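Local coordinates for protein putative monooxygenase (Fusobacterium nucleatum subsp. nucleatum, PDB 3MCS) that belongs to the antibiotic biosynthesis monooxygenase family and is probably a monooxygenase, although its substrate is not established, at residues E108-D111 and N112-A115; Y168-I171 and D172-L175. All coordinates share one frame; numbering follows the deposited sequence.

Both contacts are local, and both mark the place where a loop gives way to a regular element. Contact 1 is a surface turn, made of backbone and short polar side chains, which delivers the chain into strand 114-122. Contact 2 is partly buried: at the end of strand 161-168 the chain swings into helix 171-178, joining a polar cap at the helix start to a buried tyrosine pair. The two strands are antiparallel neighbours, so the contacts lie side by side, centres about 9 Å apart. Phe114 connects them, its backbone paired with Tyr168 and its ring packed against Tyr174 and Ile171; contact 1 itself has no such aromatic packing across its segments.

Contact 1: residues E108-D111 and N112-A115; sequences EQND and NTFA
The hydroxyl oxygen of Thr113 takes the backbone N-H of Asn110 in a nearly straight bond, Asn110 N to Thr113 OG1 being 3.0 Å with an angle of 165° at the hydrogen. Thr113 can offer OG1 there because this branch lies beside its own backbone N (chi1 -46°), facing back across the loop. A weak return bond runs from Thr113 N to Asn110 O at 3.4 Å, closing a type I beta turn over Asn110, Asp111, Asn112 and Thr113. The turn directs the chain out of the loop after strand 91-104 and into strand 114-122, the first strand of the second of two antibiotic biosynthesis monooxygenase units in this chain, with the β-α-β-β-α-β order of a ferredoxin-like fold, consistent with the dimeric alpha-beta barrel clan. The side chain of Asn110 folds inward over the same turn: with CG placed between N and the carbonyl carbon (chi1 57°), OD1 receives a weak, bent bond from Asn112 N at 2.6 Å, as in an Asx turn. On the approach to the turn, Gln109 passes close to the Thr113 hydroxyl with its CA, while its amide turns to strand 194-209, bonding to Ile207 N and Leu205 O.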
loop_
_atom_site.group_PDB
_atom_site.type_symbol
_atom_site.label_atom_id
_atom_site.label_comp_id
_atom_site.label_asym_id
_atom_site.label_seq_id
_atom_site.Cartn_x
_atom_site.Cartn_y
_atom_site.Cartn_z
ATOM N N GLU A 108 -13.727 -1.319 -7.347
ATOM C CA GLU A 108 -13.998 -1.946 -8.637
ATOM C C GLU A 108 -13.064 -1.226 -9.591
ATOM O O GLU A 108 -13.374 -0.165 -10.089
ATOM C CB GLU A 108 -15.465 -1.788 -9.072
ATOM C CG GLU A 108 -16.471 -2.557 -8.213
ATOM C CD GLU A 108 -16.269 -4.077 -8.238
ATOM O OE1 GLU A 108 -15.799 -4.630 -9.253
ATOM O OE2 GLU A 108 -16.620 -4.727 -7.235
ATOM N N GLN A 109 -11.904 -1.811 -9.844
ATOM C CA GLN A 109 -10.889 -1.131 -10.649
ATOM C C GLN A 109 -11.383 -0.883 -12.065
ATOM O O GLN A 109 -12.142 -1.666 -12.602
ATOM C CB GLN A 109 -9.541 -1.894 -10.649
ATOM C CG GLN A 109 -9.286 -2.809 -11.814
ATOM C CD GLN A 109 -8.047 -3.672 -11.621
ATOM O OE1 GLN A 109 -8.025 -4.554 -10.751
ATOM N NE2 GLN A 109 -7.034 -3.466 -12.469
ATOM N N ASN A 110 -10.944 0.227 -12.638
ATOM C CA ASN A 110 -11.282 0.619 -13.993
ATOM C C ASN A 110 -10.045 1.302 -14.547
ATOM O O ASN A 110 -9.009 1.322 -13.895
ATOM C CB ASN A 110 -12.497 1.542 -13.981
ATOM C CG ASN A 110 -12.289 2.783 -13.114
ATOM O OD1 ASN A 110 -11.326 3.503 -13.273
ATOM N ND2 ASN A 110 -13.208 3.031 -12.203
ATOM N N ASP A 111 -10.145 1.889 -15.728
ATOM C CA ASP A 111 -8.999 2.548 -16.344
ATOM C C ASP A 111 -8.536 3.799 -15.582
ATOM O O ASP A 111 -7.378 4.176 -15.667
ATOM C CB ASP A 111 -9.322 2.912 -17.795
ATOM C CG ASP A 111 -9.561 1.675 -18.702
ATOM O OD1 ASP A 111 -8.772 0.702 -18.657
ATOM O OD2 ASP A 111 -10.525 1.702 -19.501
ATOM N N ASN A 112 -9.428 4.422 -14.824
ATOM C CA ASN A 112 -9.098 5.623 -14.057
ATOM C C ASN A 112 -8.558 5.439 -12.631
ATOM O O ASN A 112 -8.137 6.423 -12.020
ATOM C CB ASN A 112 -10.333 6.537 -13.984
ATOM C CG ASN A 112 -10.553 7.341 -15.266
ATOM O OD1 ASN A 112 -10.043 6.996 -16.330
ATOM N ND2 ASN A 112 -11.312 8.425 -15.157
ATOM N N THR A 113 -8.574 4.215 -12.094
ATOM C CA THR A 113 -8.091 3.975 -10.731
ATOM C C THR A 113 -6.616 4.437 -10.624
ATOM O O THR A 113 -5.793 4.095 -11.460
ATOM C CB THR A 113 -8.235 2.493 -10.316
ATOM O OG1 THR A 113 -9.530 2.004 -10.664
ATOM C CG2 THR A 113 -8.050 2.318 -8.830
ATOM N N PHE A 114 -6.303 5.222 -9.596
ATOM C CA PHE A 114 -4.985 5.815 -9.423
ATOM C C PHE A 114 -4.424 5.533 -8.028
ATOM O O PHE A 114 -5.007 5.947 -7.032
ATOM C CB PHE A 114 -5.117 7.308 -9.647
ATOM C CG PHE A 114 -3.816 8.049 -9.715
ATOM C CD1 PHE A 114 -3.131 8.161 -10.919
ATOM C CD2 PHE A 114 -3.300 8.680 -8.588
ATOM C CE1 PHE A 114 -1.942 8.874 -10.987
ATOM C CE2 PHE A 114 -2.119 9.378 -8.644
ATOM C CZ PHE A 114 -1.439 9.482 -9.845
ATOM N N ALA A 115 -3.278 4.853 -7.982
ATOM C CA ALA A 115 -2.637 4.457 -6.751
ATOM C C ALA A 115 -1.289 5.163 -6.551
ATOM O O ALA A 115 -0.555 5.384 -7.509
ATOM C CB ALA A 115 -2.445 2.960 -6.766
#

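Contact 2: residues Y168-I171 and D172-L175; sequences YKDI and DSYL
From the end of strand 161-168 the backbone runs through Lys169 and Asp170 and winds straight into helix 171-178, with Asp170 at the N-cap. Leu175 N reaches Ile171 O at 3.1 Å in a regular helical bond, whereas Tyr174 N makes only a weak one, 3.5 Å, to Asp170 O. The side chain of Asp170 completes the first turn. Its CG sits between the backbone N and carbonyl carbon (chi1 58°), which brings OD1 over the helix start; there it accepts the capping bond from Ser173 N at 3.0 Å, nearly in line with its C-O bond, and a second from Ser173 OG at 2.6 Å. The hydroxyl arrives on the syn side but 35° out of the carboxylate plane, on the face opposite to the amide. Lys169 lies alongside, its CG 3.6 Å from Ser173 OG. Beneath the cap, Tyr174 CA stands over one face of the Tyr168 ring, a CH-pi contact 4.0 Å from the centroid, and the Tyr174 ring points its edge at that same ring in a T-shaped pair (planes at 65°). The phenol oxygens bond to residues beyond the two segments, Tyr168 to Glu166 and Tyr174 to Arg199. Two donors and the helix start should favour an ionised Asp170, an effect that Asp172, with OD1 4.4 Å from Asp170 OD1, would partly offset.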
loop_
_atom_site.group_PDB
_atom_site.type_symbol
_atom_site.label_atom_id
_atom_site.label_comp_id
_atom_site.label_asym_id
_atom_site.label_seq_id
_atom_site.Cartn_x
_atom_site.Cartn_y
_atom_site.Cartn_z
ATOM N N TYR A 168 -7.247 6.342 -5.334
ATOM C CA TYR A 168 -8.224 7.368 -5.708
ATOM C C TYR A 168 -9.067 6.913 -6.903
ATOM O O TYR A 168 -8.635 6.059 -7.690
ATOM C CB TYR A 168 -7.513 8.683 -6.028
ATOM C CG TYR A 168 -6.783 9.288 -4.846
ATOM C CD1 TYR A 168 -5.516 8.859 -4.498
ATOM C CD2 TYR A 168 -7.367 10.282 -4.066
ATOM C CE1 TYR A 168 -4.851 9.369 -3.406
ATOM C CE2 TYR A 168 -6.697 10.820 -2.961
ATOM C CZ TYR A 168 -5.435 10.348 -2.635
ATOM O OH TYR A 168 -4.746 10.876 -1.550
ATOM N N LYS A 169 -10.269 7.473 -7.050
ATOM C CA LYS A 169 -11.168 7.035 -8.144
ATOM C C LYS A 169 -10.592 7.424 -9.513
ATOM O O LYS A 169 -10.772 6.691 -10.515
ATOM C CB LYS A 169 -12.623 7.545 -7.974
ATOM C CG LYS A 169 -12.905 8.966 -8.454
ATOM C CD LYS A 169 -14.347 9.438 -8.188
ATOM C CE LYS A 169 -14.497 10.909 -8.644
ATOM N NZ LYS A 169 -15.732 11.571 -8.190
ATOM N N ASP A 170 -9.902 8.567 -9.539
ATOM C CA ASP A 170 -9.286 9.087 -10.749
ATOM C C ASP A 170 -8.167 10.063 -10.417
ATOM O O ASP A 170 -8.050 10.570 -9.293
ATOM C CB ASP A 170 -10.331 9.718 -11.685
ATOM C CG ASP A 170 -11.114 10.836 -11.040
ATOM O OD1 ASP A 170 -10.609 11.462 -10.082
ATOM O OD2 ASP A 170 -12.236 11.109 -11.506
ATOM N N ILE A 171 -7.342 10.318 -11.421
ATOM C CA ILE A 171 -6.162 11.146 -11.271
ATOM C C ILE A 171 -6.478 12.566 -10.820
ATOM O O ILE A 171 -5.712 13.156 -10.059
ATOM C CB ILE A 171 -5.345 11.118 -12.578
ATOM C CG1 ILE A 171 -3.945 11.714 -12.358
ATOM C CG2 ILE A 171 -6.138 11.795 -13.715
ATOM C CD1 ILE A 171 -2.959 11.333 -13.473
ATOM N N ASP A 172 -7.624 13.094 -11.229
ATOM C CA ASP A 172 -8.010 14.435 -10.806
ATOM C C ASP A 172 -8.225 14.474 -9.290
ATOM O O ASP A 172 -7.806 15.418 -8.627
ATOM C CB ASP A 172 -9.269 14.936 -11.537
ATOM C CG ASP A 172 -9.135 14.851 -13.050
ATOM O OD1 ASP A 172 -9.283 13.723 -13.613
ATOM O OD2 ASP A 172 -8.885 15.915 -13.666
ATOM N N SER A 173 -8.860 13.441 -8.747
ATOM C CA SER A 173 -9.131 13.384 -7.312
ATOM C C SER A 173 -7.843 13.515 -6.507
ATOM O O SER A 173 -7.785 14.231 -5.513
ATOM C CB SER A 173 -9.850 12.078 -6.953
ATOM O OG SER A 173 -11.124 11.987 -7.573
ATOM N N TYR A 174 -6.809 12.817 -6.954
ATOM C CA TYR A 174 -5.502 12.857 -6.313
ATOM C C TYR A 174 -4.848 14.233 -6.425
ATOM O O TYR A 174 -4.292 14.739 -5.456
ATOM C CB TYR A 174 -4.589 11.796 -6.920
ATOM C CG TYR A 174 -3.145 11.963 -6.543
ATOM C CD1 TYR A 174 -2.705 11.673 -5.270
ATOM C CD2 TYR A 174 -2.223 12.424 -7.460
ATOM C CE1 TYR A 174 -1.382 11.836 -4.916
ATOM C CE2 TYR A 174 -0.898 12.594 -7.115
ATOM C CZ TYR A 174 -0.488 12.300 -5.846
ATOM O OH TYR A 174 0.825 12.473 -5.514
ATOM N N LEU A 175 -4.903 14.843 -7.602
ATOM C CA LEU A 175 -4.314 16.168 -7.762
ATOM C C LEU A 175 -5.042 17.250 -6.958
ATOM O O LEU A 175 -4.411 18.177 -6.442
ATOM C CB LEU A 175 -4.274 16.555 -9.230
ATOM C CG LEU A 175 -3.364 15.709 -10.119
ATOM C CD1 LEU A 175 -3.477 16.193 -11.578
ATOM C CD2 LEU A 175 -1.938 15.756 -9.652
#